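Local coordinates for protein ornithine aminotransferase (Plasmodium falciparum, PDB 3LG0) that probably catalyses the pyridoxal-phosphate-dependent transfer of the delta-amino group of ornithine to 2-oxoglutarate, giving glutamate semialdehyde and glutamate, at residues Tyr55-Gln60 with Lys262-Gly267; Gly35-Val40 with Gly61-Pro65; Tyr120-Arg124 with Ser137-Ile141; Lys125-Val130 with Asp279-Lys285. The contacts are given in a common frame with arbitrary orientation. Residues are numbered along the deposited sequence.

Overall arrangement
Interaction 1 lies deepest, its centre about 8 Å from that of the chain, and holds the probable cofactor lysine; a lysine chain and small residues pack against backbone, with one hydrogen bond from a glutamine. Segment 61-65 of interaction 2 continues directly from 55-60, the two contact centres about 11 Å apart; partly buried, it is a two-bond backbone bridge that pins the loop 61-65 to a beta turn. Interactions 3 and 4 lie on the other side of the chain's centre from interaction 2 and share helix 112-129. Interaction 3 is a buried helix-on-strand contact with an arginine hydrogen bond, whereas interaction 4, nearer the surface, relies on apolar side chains and one water. Interaction 3 alone does not touch the second subunit.

Interaction 1: Tyr55-Gln60 with Lys262-Gly267; sequences YSSVNQ and KALSGG
Lys262, Ser57 and Ala263 carry most of this buried contact between two irregular segments. Tyr55 (phi/psi 56/48) and Ser56 (78/2) have positive phi before Ser57 (-63/-35). Lys262 (49/-92) lies opposite Ser57, CA to CA 4.1 Å, and Val58 opposite Gly266, 4.8 Å. With chi1 and chi2 m and the rest t, the lysine chain runs past the backbone, CG 3.5 Å from Tyr55 O and CD 3.6 Å from Ser57 OG. By similarity it carries pyridoxal phosphate, absent here. Ser57 (chi1 m) is small enough for this approach, and its hydroxyl hydrogen-bonds Ala54 O. Ala263 opens the 3-10 turn 263-265; a methyl suits the tight place where CB is 3.1 Å from Ser56 O. Gln60 (m, p) lets NE2 donate to Ala263 O at 3.0 Å. Gly266 and Gly267 have positive phi; a CB on Gly266 would crowd Gln60 OE1, one on Gly267 would strike Val58 CG1. Gly266 CA makes a CA-H...O contact with Ser57 O, 3.2 Å. Segment 262-267 follows strand 257-260 of the sheet holding 229-233 and 139-143, and 55-60 starts at the weakly bonded end of helix 53-56, while helix 297-312 packs against Gln60 and Leu264, and Thr79 of the second subunit hydrogen-bonds Gly267 O.

Interaction 2: Gly35-Val40 with Gly61-Pro65; sequences GKGVFV and GHCHP
Two backbone hydrogen bonds join Gly37 and His62 in both directions: His62 N donates to Gly37 O at 2.9 Å and Gly37 N to His62 O at 3.1 Å. They form a single antiparallel, hydrogen-bonded bridge, CA to CA 4.6 Å, supplemented by a CA-H...O contact from Lys36 CA to His62 O (3.6 Å). Gly37 is at i+1 of a type II' turn from Lys36 to Phe39, with Val38 at i+2; its phi/psi of 53/-120 suits glycine. Lys36 N to Phe39 O (2.8 Å) and Phe39 N to Lys36 O (3.0 Å) close the turn. This is a two-residue beta hairpin between strands 31-36 and 39-42, and the loop leading into helix 65-77 is bridged to its turn. Strand 31-36 is outermost, within this chain, of the mixed sheet that also holds 39-42 and 47-50; Gly35 hydrogen-bonds on to the second subunit. Gly61 (94/156) must also be bare, since a CB would press on Gly37 CA. The His62 side chain (chi1 m, chi2 99°) points toward the hairpin: its CB is 3.4 Å from Lys36 N, and Val40 CG1 lies over one ring face, 3.9 Å from the centroid, in a CH-pi contact. Gly35 accommodates this imidazole, which a CB there would hit. His62 NE2 makes a weak hydrogen bond to Ile80 O of the second subunit. Farther out, Lys36 (t, p, t, t), kinked at chi2, brings NZ to 3.7 Å from Pro65 CD, while His64 N-caps the helix through ND1 to Asp66 N.

Interaction 3: Tyr120-Arg124 with Ser137-Ile141; sequences YKLCR and SAKII
Helix 112-129 packs on the mixed sheet of the large PLP-binding domain of the aminotransferase fold, and here it meets strand 139-143, the next strand in sequence. The short axes of 120-124 and 139-141 approach to 9.1 Å at an angle of 120°, so the helix runs obliquely across the strand. Arg124 is central. It begins sideways with chi1 m, then extends through chi2 and chi3 both t, so that the guanidinium reaches the chain ahead of the strand; a long side chain is needed to bridge this gap. Arg124 CG passes 3.9 Å from Ala138 CB, whose small methyl lets the backbones close to 5.5 Å between the CA atoms of Arg124 and Ala138. Ile140 (m, t) points toward the helix and places CD1 3.8 Å from Tyr120 CB and 4.4 Å from Cys123 CB, while over one face of the guanidinium the same CD1 is 3.6 Å from Arg124 CZ. A branched, apolar residue thus fills the space between helix and sheet. Tyr120 (chi1 m) turns its ring to meet Phe174 of strand 174-177 edge-to-face. At the guanidinium edge, NH2 has a further hydrogen-bond partner, Asn173 O, and Arg124 NE donates to Ala138 O at 3.1 Å, with an N-H...O angle of 153°.

Interaction 4: Lys125-Val130 with Asp279-Lys285; sequences KWGYEV and DVMLVLK
Val283 lies beneath the last turns of helix 112-129, its CG1 3.5 Å from both Lys125 CB and Trp126 N, and its CG2 4.2 Å from Trp126 CB and from Val130 CG2. Its chi1 of 127° is between wells. The compact branched side chain fits between Lys125, Trp126 and Val130, and Trp126 and Val283 are the closest CA pair at 5.8 Å. Residues from 125 continue helix 112-129; on the other side helix 278-281 ends in a type I turn from Met281 to Leu284. Trp126 (chi1 t, chi2 94°) brings the CD1 side of its indole to that helix, CD1 3.7 Å from Val280 CG1 and from Asp279 O, the latter near the ring plane. One water links them, accepting from Trp126 NE1 (3.3 Å) and donating to Asp279 OD2 (2.6 Å), which suits an acid at an exposed helix position. Lys125, with every chi t, stretches past the turn so that CE is 3.3 Å from Val283 O. Glu129 (m, t) reaches toward Lys285, but OE1 and NZ remain 4.3 Å apart, beyond a salt bridge. Trp126 and Val280 also touch Leu229 of strand 229-233. The C-terminal end of helix 112-129 thus meets the end of short helix 278-281 and the turn after it, at the periphery of the large domain in a class-III aminotransferase.

Interaction 1: Tyr55-Gln60 with Lys262-Gly267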
loop_
_atom_site.group_PDB
_atom_site.type_symbol
_atom_site.label_atom_id
_atom_site.label_comp_id
_atom_site.label_asym_id
_atom_site.label_seq_id
_atom_site.Cartn_x
_atom_site.Cartn_y
_atom_site.Cartn_z
ATOM N N TYR A 55 0.975 -9.412 12.728
ATOM C CA TYR A 55 1.618 -8.234 13.286
ATOM C C TYR A 55 0.618 -7.178 13.723
ATOM O O TYR A 55 0.763 -6.007 13.400
ATOM C CB TYR A 55 2.644 -7.659 12.302
ATOM C CG TYR A 55 3.702 -8.667 11.928
ATOM C CD1 TYR A 55 4.774 -8.931 12.777
ATOM C CD2 TYR A 55 3.624 -9.371 10.729
ATOM C CE1 TYR A 55 5.753 -9.869 12.432
ATOM C CE2 TYR A 55 4.589 -10.299 10.371
ATOM C CZ TYR A 55 5.649 -10.551 11.224
ATOM O OH TYR A 55 6.596 -11.486 10.856
ATOM N N SER A 56 -0.391 -7.615 14.470
ATOM C CA SER A 56 -1.408 -6.742 15.046
ATOM C C SER A 56 -2.505 -6.273 14.093
ATOM O O SER A 56 -3.380 -5.523 14.498
ATOM C CB SER A 56 -0.785 -5.541 15.778
ATOM O OG SER A 56 -0.086 -5.962 16.937
ATOM N N SER A 57 -2.488 -6.718 12.844
ATOM C CA SER A 57 -3.608 -6.406 11.966
ATOM C C SER A 57 -4.908 -7.017 12.464
ATOM O O SER A 57 -5.963 -6.421 12.275
ATOM C CB SER A 57 -3.359 -6.879 10.538
ATOM O OG SER A 57 -2.224 -6.242 10.001
ATOM N N VAL A 58 -4.852 -8.209 13.066
ATOM C CA VAL A 58 -6.079 -8.825 13.592
ATOM C C VAL A 58 -6.187 -8.788 15.116
ATOM O O VAL A 58 -6.475 -9.798 15.756
ATOM C CB VAL A 58 -6.371 -10.257 13.025
ATOM C CG1 VAL A 58 -6.688 -10.174 11.551
ATOM C CG2 VAL A 58 -5.224 -11.220 13.270
ATOM N N ASN A 59 -5.955 -7.610 15.686
ATOM C CA ASN A 59 -6.228 -7.383 17.106
ATOM C C ASN A 59 -7.675 -7.743 17.454
ATOM O O ASN A 59 -7.943 -8.265 18.521
ATOM C CB ASN A 59 -5.974 -5.926 17.475
ATOM C CG ASN A 59 -4.508 -5.611 17.617
ATOM O OD1 ASN A 59 -3.655 -6.478 17.409
ATOM N ND2 ASN A 59 -4.197 -4.357 17.985
ATOM N N GLN A 60 -8.598 -7.450 16.542
ATOM C CA GLN A 60 -10.010 -7.752 16.748
ATOM C C GLN A 60 -10.327 -9.236 16.520
ATOM O O GLN A 60 -11.465 -9.661 16.690
ATOM C CB GLN A 60 -10.888 -6.899 15.826
ATOM C CG GLN A 60 -10.759 -5.371 15.996
ATOM C CD GLN A 60 -9.632 -4.765 15.152
ATOM O OE1 GLN A 60 -8.719 -5.458 14.713
ATOM N NE2 GLN A 60 -9.696 -3.471 14.940
ATOM N N LYS A 262 -2.078 -1.209 10.712
ATOM C CA LYS A 262 -2.388 -2.599 11.074
ATOM C C LYS A 262 -3.821 -2.830 11.535
ATOM O O LYS A 262 -4.693 -3.104 10.719
ATOM C CB LYS A 262 -1.416 -3.134 12.136
ATOM C CG LYS A 262 0.055 -3.045 11.751
ATOM C CD LYS A 262 0.328 -3.722 10.419
ATOM C CE LYS A 262 1.831 -3.861 10.145
ATOM N NZ LYS A 262 2.106 -4.458 8.786
ATOM N N ALA A 263 -4.057 -2.742 12.844
ATOM C CA ALA A 263 -5.395 -2.991 13.383
ATOM C C ALA A 263 -6.462 -1.972 12.945
ATOM O O ALA A 263 -7.657 -2.226 13.097
ATOM C CB ALA A 263 -5.357 -3.140 14.907
ATOM N N LEU A 264 -6.040 -0.846 12.368
ATOM C CA LEU A 264 -6.999 0.134 11.822
ATOM C C LEU A 264 -8.078 -0.511 10.972
ATOM O O LEU A 264 -9.151 0.058 10.795
ATOM C CB LEU A 264 -6.305 1.180 10.964
ATOM C CG LEU A 264 -5.764 2.453 11.615
ATOM C CD1 LEU A 264 -5.136 3.329 10.554
ATOM C CD2 LEU A 264 -6.869 3.210 12.357
ATOM N N SER A 265 -7.788 -1.694 10.431
ATOM C CA SER A 265 -8.696 -2.332 9.495
ATOM C C SER A 265 -9.154 -3.704 9.965
ATOM O O SER A 265 -9.873 -4.400 9.253
ATOM C CB SER A 265 -8.003 -2.511 8.148
ATOM O OG SER A 265 -7.090 -3.592 8.203
ATOM N N GLY A 266 -8.718 -4.112 11.145
ATOM C CA GLY A 266 -8.941 -5.487 11.551
ATOM C C GLY A 266 -8.524 -6.475 10.478
ATOM O O GLY A 266 -9.150 -7.530 10.317
ATOM N N GLY A 267 -7.481 -6.124 9.722
ATOM C CA GLY A 267 -6.901 -7.030 8.742
ATOM C C GLY A 267 -7.668 -7.162 7.446
ATOM O O GLY A 267 -7.252 -7.907 6.579
#

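Interaction 2: Gly35-Val40 with Gly61-Pro65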
loop_
_atom_site.group_PDB
_atom_site.type_symbol
_atom_site.label_atom_id
_atom_site.label_comp_id
_atom_site.label_asym_id
_atom_site.label_seq_id
_atom_site.Cartn_x
_atom_site.Cartn_y
_atom_site.Cartn_z
ATOM N N GLY A 35 -9.399 -18.473 9.171
ATOM C CA GLY A 35 -9.132 -17.915 10.477
ATOM C C GLY A 35 -10.426 -17.444 11.093
ATOM O O GLY A 35 -11.346 -17.049 10.378
ATOM N N LYS A 36 -10.502 -17.496 12.417
ATOM C CA LYS A 36 -11.677 -17.004 13.133
ATOM C C LYS A 36 -11.292 -16.732 14.577
ATOM O O LYS A 36 -10.803 -17.620 15.285
ATOM C CB LYS A 36 -12.839 -18.000 13.025
ATOM C CG LYS A 36 -14.045 -17.657 13.889
ATOM C CD LYS A 36 -14.541 -16.232 13.655
ATOM C CE LYS A 36 -15.666 -15.887 14.626
ATOM N NZ LYS A 36 -15.872 -14.421 14.799
ATOM N N GLY A 37 -11.488 -15.486 15.000
ATOM C CA GLY A 37 -11.051 -15.054 16.317
ATOM C C GLY A 37 -9.581 -15.365 16.519
ATOM O O GLY A 37 -8.719 -14.900 15.759
ATOM N N VAL A 38 -9.284 -16.177 17.521
ATOM C CA VAL A 38 -7.900 -16.381 17.913
ATOM C C VAL A 38 -7.282 -17.581 17.186
ATOM O O VAL A 38 -6.092 -17.892 17.335
ATOM C CB VAL A 38 -7.804 -16.507 19.447
ATOM C CG1 VAL A 38 -8.297 -17.876 19.893
ATOM C CG2 VAL A 38 -6.384 -16.254 19.917
ATOM N N PHE A 39 -8.090 -18.241 16.371
ATOM C CA PHE A 39 -7.666 -19.474 15.717
ATOM C C PHE A 39 -7.523 -19.392 14.199
ATOM O O PHE A 39 -8.258 -18.672 13.533
ATOM C CB PHE A 39 -8.653 -20.602 16.025
ATOM C CG PHE A 39 -8.643 -21.044 17.451
ATOM C CD1 PHE A 39 -7.491 -21.551 18.021
ATOM C CD2 PHE A 39 -9.794 -20.968 18.217
ATOM C CE1 PHE A 39 -7.482 -21.964 19.338
ATOM C CE2 PHE A 39 -9.792 -21.379 19.535
ATOM C CZ PHE A 39 -8.631 -21.875 20.095
ATOM N N VAL A 40 -6.580 -20.171 13.674
ATOM C CA VAL A 40 -6.459 -20.395 12.241
ATOM C C VAL A 40 -6.471 -21.902 11.974
ATOM O O VAL A 40 -6.230 -22.701 12.884
ATOM C CB VAL A 40 -5.170 -19.769 11.678
ATOM C CG1 VAL A 40 -5.281 -18.251 11.703
ATOM C CG2 VAL A 40 -3.971 -20.232 12.468
ATOM N N GLY A 61 -9.320 -10.014 16.133
ATOM C CA GLY A 61 -9.514 -11.424 15.814
ATOM C C GLY A 61 -9.743 -11.626 14.327
ATOM O O GLY A 61 -10.183 -10.719 13.624
ATOM N N HIS A 62 -9.444 -12.813 13.832
ATOM C CA HIS A 62 -9.643 -13.085 12.411
ATOM C C HIS A 62 -11.116 -13.042 11.991
ATOM O O HIS A 62 -12.008 -13.479 12.723
ATOM C CB HIS A 62 -9.068 -14.449 12.026
ATOM C CG HIS A 62 -7.589 -14.456 11.827
ATOM N ND1 HIS A 62 -6.711 -14.879 12.801
ATOM C CD2 HIS A 62 -6.829 -14.121 10.757
ATOM C CE1 HIS A 62 -5.474 -14.795 12.343
ATOM N NE2 HIS A 62 -5.519 -14.341 11.105
ATOM N N CYS A 63 -11.343 -12.524 10.793
ATOM C CA CYS A 63 -12.658 -12.524 10.153
ATOM C C CYS A 63 -13.799 -12.032 11.045
ATOM O O CYS A 63 -14.840 -12.669 11.134
ATOM C CB CYS A 63 -12.990 -13.912 9.606
ATOM S SG CYS A 63 -11.892 -14.476 8.252
ATOM N N HIS A 64 -13.607 -10.887 11.684
ATOM C CA HIS A 64 -14.637 -10.338 12.526
ATOM C C HIS A 64 -15.853 -9.952 11.702
ATOM O O HIS A 64 -15.750 -9.157 10.767
ATOM C CB HIS A 64 -14.127 -9.137 13.300
ATOM C CG HIS A 64 -14.990 -8.776 14.460
ATOM N ND1 HIS A 64 -16.282 -8.325 14.304
ATOM C CD2 HIS A 64 -14.765 -8.829 15.793
ATOM C CE1 HIS A 64 -16.810 -8.099 15.495
ATOM N NE2 HIS A 64 -15.909 -8.397 16.414
ATOM N N PRO A 65 -17.026 -10.502 12.061
ATOM C CA PRO A 65 -18.237 -10.334 11.244
ATOM C C PRO A 65 -18.729 -8.887 11.152
ATOM O O PRO A 65 -19.292 -8.526 10.127
ATOM C CB PRO A 65 -19.279 -11.213 11.963
ATOM C CG PRO A 65 -18.492 -12.114 12.866
ATOM C CD PRO A 65 -17.274 -11.330 13.254
#

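Interaction 3: Tyr120-Arg124 with Ser137-Ile141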
loop_
_atom_site.group_PDB
_atom_site.type_symbol
_atom_site.label_atom_id
_atom_site.label_comp_id
_atom_site.label_asym_id
_atom_site.label_seq_id
_atom_site.Cartn_x
_atom_site.Cartn_y
_atom_site.Cartn_z
ATOM N N TYR A 120 8.173 11.465 7.615
ATOM C CA TYR A 120 9.476 12.108 7.415
ATOM C C TYR A 120 9.278 13.432 6.689
ATOM O O TYR A 120 9.851 14.456 7.071
ATOM C CB TYR A 120 10.456 11.241 6.606
ATOM C CG TYR A 120 10.700 9.875 7.174
ATOM C CD1 TYR A 120 10.552 9.636 8.522
ATOM C CD2 TYR A 120 11.067 8.820 6.357
ATOM C CE1 TYR A 120 10.762 8.393 9.053
ATOM C CE2 TYR A 120 11.284 7.564 6.876
ATOM C CZ TYR A 120 11.131 7.351 8.231
ATOM O OH TYR A 120 11.346 6.098 8.784
ATOM N N LYS A 121 8.471 13.407 5.633
ATOM C CA LYS A 121 8.226 14.607 4.844
ATOM C C LYS A 121 7.509 15.657 5.668
ATOM O O LYS A 121 7.842 16.834 5.611
ATOM C CB LYS A 121 7.422 14.283 3.589
ATOM C CG LYS A 121 8.165 13.366 2.621
ATOM C CD LYS A 121 7.354 13.102 1.364
ATOM C CE LYS A 121 8.109 12.205 0.394
ATOM N NZ LYS A 121 7.259 11.861 -0.780
ATOM N N LEU A 122 6.536 15.215 6.451
ATOM C CA LEU A 122 5.764 16.136 7.271
ATOM C C LEU A 122 6.687 16.830 8.269
ATOM O O LEU A 122 6.636 18.048 8.433
ATOM C CB LEU A 122 4.642 15.395 8.007
ATOM C CG LEU A 122 3.801 16.187 9.010
ATOM C CD1 LEU A 122 3.141 17.378 8.305
ATOM C CD2 LEU A 122 2.744 15.298 9.688
ATOM N N CYS A 123 7.532 16.039 8.925
ATOM C CA CYS A 123 8.445 16.541 9.941
ATOM C C CYS A 123 9.426 17.558 9.382
ATOM O O CYS A 123 9.639 18.605 9.976
ATOM C CB CYS A 123 9.220 15.385 10.575
ATOM S SG CYS A 123 8.216 14.385 11.674
ATOM N N ARG A 124 10.031 17.240 8.245
ATOM C CA ARG A 124 11.025 18.125 7.655
ATOM C C ARG A 124 10.401 19.409 7.139
ATOM O O ARG A 124 10.986 20.478 7.269
ATOM C CB ARG A 124 11.791 17.426 6.537
ATOM C CG ARG A 124 12.639 16.270 7.044
ATOM C CD ARG A 124 13.728 15.871 6.051
ATOM N NE ARG A 124 14.661 14.952 6.694
ATOM C CZ ARG A 124 14.698 13.646 6.462
ATOM N NH1 ARG A 124 13.866 13.111 5.574
ATOM N NH2 ARG A 124 15.575 12.882 7.106
ATOM N N SER A 137 18.508 20.460 5.078
ATOM C CA SER A 137 19.302 20.010 6.213
ATOM C C SER A 137 18.482 19.697 7.463
ATOM O O SER A 137 19.035 19.589 8.559
ATOM C CB SER A 137 20.379 21.043 6.542
ATOM O OG SER A 137 19.802 22.207 7.105
ATOM N N ALA A 138 17.172 19.538 7.310
ATOM C CA ALA A 138 16.351 19.132 8.441
ATOM C C ALA A 138 16.725 17.704 8.827
ATOM O O ALA A 138 16.769 16.800 7.985
ATOM C CB ALA A 138 14.876 19.242 8.110
ATOM N N LYS A 139 17.015 17.508 10.101
ATOM C CA LYS A 139 17.448 16.212 10.583
ATOM C C LYS A 139 16.377 15.562 11.444
ATOM O O LYS A 139 15.715 16.233 12.227
ATOM C CB LYS A 139 18.748 16.352 11.381
ATOM C CG LYS A 139 19.965 16.611 10.528
ATOM C CD LYS A 139 21.192 16.886 11.386
ATOM C CE LYS A 139 22.413 17.153 10.512
ATOM N NZ LYS A 139 22.195 18.269 9.537
ATOM N N ILE A 140 16.207 14.256 11.280
ATOM C CA ILE A 140 15.289 13.490 12.112
ATOM C C ILE A 140 16.073 12.501 12.970
ATOM O O ILE A 140 16.958 11.787 12.493
ATOM C CB ILE A 140 14.259 12.695 11.270
ATOM C CG1 ILE A 140 13.407 13.627 10.415
ATOM C CG2 ILE A 140 13.378 11.820 12.183
ATOM C CD1 ILE A 140 12.614 12.891 9.326
ATOM N N ILE A 141 15.735 12.453 14.242
ATOM C CA ILE A 141 16.359 11.503 15.137
ATOM C C ILE A 141 15.515 10.230 15.216
ATOM O O ILE A 141 14.306 10.301 15.402
ATOM C CB ILE A 141 16.498 12.116 16.543
ATOM C CG1 ILE A 141 17.403 13.351 16.489
ATOM C CG2 ILE A 141 17.015 11.080 17.535
ATOM C CD1 ILE A 141 17.335 14.206 17.734
#

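Interaction 4: Lys125-Val130 with Asp279-Lys285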
loop_
_atom_site.group_PDB
_atom_site.type_symbol
_atom_site.label_atom_id
_atom_site.label_comp_id
_atom_site.label_asym_id
_atom_site.label_seq_id
_atom_site.Cartn_x
_atom_site.Cartn_y
_atom_site.Cartn_z
ATOM N N LYS A 125 9.209 19.302 6.572
ATOM C CA LYS A 125 8.507 20.468 6.055
ATOM C C LYS A 125 8.037 21.384 7.184
ATOM O O LYS A 125 8.000 22.589 7.020
ATOM C CB LYS A 125 7.331 20.051 5.155
ATOM C CG LYS A 125 6.862 21.155 4.208
ATOM C CD LYS A 125 5.998 20.600 3.085
ATOM C CE LYS A 125 5.467 21.702 2.163
ATOM N NZ LYS A 125 4.559 21.156 1.100
ATOM N N TRP A 126 7.666 20.814 8.324
ATOM C CA TRP A 126 7.398 21.635 9.489
ATOM C C TRP A 126 8.715 22.252 9.985
ATOM O O TRP A 126 8.737 23.374 10.482
ATOM C CB TRP A 126 6.768 20.807 10.600
ATOM C CG TRP A 126 6.666 21.538 11.906
ATOM C CD1 TRP A 126 5.598 22.243 12.357
ATOM C CD2 TRP A 126 7.670 21.623 12.934
ATOM N NE1 TRP A 126 5.862 22.756 13.606
ATOM C CE2 TRP A 126 7.129 22.392 13.978
ATOM C CE3 TRP A 126 8.962 21.108 13.076
ATOM C CZ2 TRP A 126 7.839 22.673 15.145
ATOM C CZ3 TRP A 126 9.670 21.393 14.229
ATOM C CH2 TRP A 126 9.107 22.174 15.248
ATOM N N GLY A 127 9.807 21.502 9.850
ATOM C CA GLY A 127 11.118 21.992 10.214
ATOM C C GLY A 127 11.461 23.274 9.481
ATOM O O GLY A 127 11.906 24.252 10.087
ATOM N N TYR A 128 11.240 23.276 8.171
ATOM C CA TYR A 128 11.588 24.418 7.332
ATOM C C TYR A 128 10.606 25.570 7.486
ATOM O O TYR A 128 11.017 26.724 7.611
ATOM C CB TYR A 128 11.667 24.011 5.863
ATOM C CG TYR A 128 12.671 22.919 5.586
ATOM C CD1 TYR A 128 13.991 23.031 6.022
ATOM C CD2 TYR A 128 12.308 21.780 4.875
ATOM C CE1 TYR A 128 14.916 22.030 5.767
ATOM C CE2 TYR A 128 13.223 20.780 4.614
ATOM C CZ TYR A 128 14.525 20.907 5.061
ATOM O OH TYR A 128 15.427 19.900 4.797
ATOM N N GLU A 129 9.313 25.255 7.476
ATOM C CA GLU A 129 8.281 26.282 7.509
ATOM C C GLU A 129 8.125 26.941 8.875
ATOM O O GLU A 129 7.996 28.157 8.974
ATOM C CB GLU A 129 6.928 25.707 7.083
ATOM C CG GLU A 129 6.718 25.602 5.583
ATOM C CD GLU A 129 5.243 25.474 5.233
ATOM O OE1 GLU A 129 4.406 26.037 5.985
ATOM O OE2 GLU A 129 4.922 24.811 4.214
ATOM N N VAL A 130 8.108 26.134 9.926
ATOM C CA VAL A 130 7.803 26.657 11.253
ATOM C C VAL A 130 9.055 26.937 12.058
ATOM O O VAL A 130 9.219 28.028 12.585
ATOM C CB VAL A 130 6.876 25.713 12.030
ATOM C CG1 VAL A 130 6.786 26.120 13.499
ATOM C CG2 VAL A 130 5.496 25.684 11.374
ATOM N N ASP A 279 -1.162 23.105 13.511
ATOM C CA ASP A 279 0.149 23.735 13.371
ATOM C C ASP A 279 1.189 22.877 12.651
ATOM O O ASP A 279 2.074 23.414 11.982
ATOM C CB ASP A 279 0.693 24.262 14.711
ATOM C CG ASP A 279 0.706 23.206 15.808
ATOM O OD1 ASP A 279 -0.333 22.543 16.018
ATOM O OD2 ASP A 279 1.754 23.057 16.481
ATOM N N VAL A 280 1.102 21.551 12.788
ATOM C CA VAL A 280 1.977 20.673 12.016
ATOM C C VAL A 280 1.340 20.234 10.695
ATOM O O VAL A 280 1.956 20.362 9.646
ATOM C CB VAL A 280 2.465 19.431 12.816
ATOM C CG1 VAL A 280 3.306 19.853 14.011
ATOM C CG2 VAL A 280 1.298 18.620 13.279
ATOM N N MET A 281 0.103 19.744 10.733
ATOM C CA MET A 281 -0.506 19.176 9.524
ATOM C C MET A 281 -0.649 20.162 8.361
ATOM O O MET A 281 -0.463 19.783 7.214
ATOM C CB MET A 281 -1.852 18.538 9.841
ATOM C CG MET A 281 -2.378 17.639 8.730
ATOM S SD MET A 281 -1.564 16.014 8.654
ATOM C CE MET A 281 -2.570 15.092 9.818
ATOM N N LEU A 282 -0.979 21.421 8.650
ATOM C CA LEU A 282 -1.274 22.375 7.582
ATOM C C LEU A 282 -0.024 22.795 6.821
ATOM O O LEU A 282 -0.083 23.551 5.850
ATOM C CB LEU A 282 -2.010 23.587 8.131
ATOM C CG LEU A 282 -3.450 23.266 8.523
ATOM C CD1 LEU A 282 -4.084 24.430 9.294
ATOM C CD2 LEU A 282 -4.252 22.893 7.272
ATOM N N VAL A 283 1.107 22.286 7.280
ATOM C CA VAL A 283 2.387 22.515 6.650
ATOM C C VAL A 283 2.405 21.835 5.278
ATOM O O VAL A 283 3.152 22.237 4.385
ATOM C CB VAL A 283 3.500 21.984 7.588
ATOM C CG1 VAL A 283 4.443 21.022 6.878
ATOM C CG2 VAL A 283 4.224 23.142 8.289
ATOM N N LEU A 284 1.565 20.811 5.115
ATOM C CA LEU A 284 1.413 20.109 3.838
ATOM C C LEU A 284 0.440 20.852 2.929
ATOM O O LEU A 284 -0.653 21.241 3.359
ATOM C CB LEU A 284 0.912 18.688 4.070
ATOM C CG LEU A 284 1.830 17.720 4.815
ATOM C CD1 LEU A 284 1.041 16.530 5.308
ATOM C CD2 LEU A 284 2.945 17.277 3.908
ATOM N N LYS A 285 0.827 21.057 1.675
ATOM C CA LYS A 285 -0.008 21.841 0.762
ATOM C C LYS A 285 -0.692 20.983 -0.310
ATOM O O LYS A 285 -0.195 19.916 -0.676
ATOM C CB LYS A 285 0.800 22.972 0.111
ATOM C CG LYS A 285 1.582 23.833 1.092
ATOM C CD LYS A 285 0.668 24.557 2.065
ATOM C CE LYS A 285 1.484 25.388 3.064
ATOM N NZ LYS A 285 0.629 26.232 3.955
HETATM O O HOH W 1 3.980 24.241 15.814
#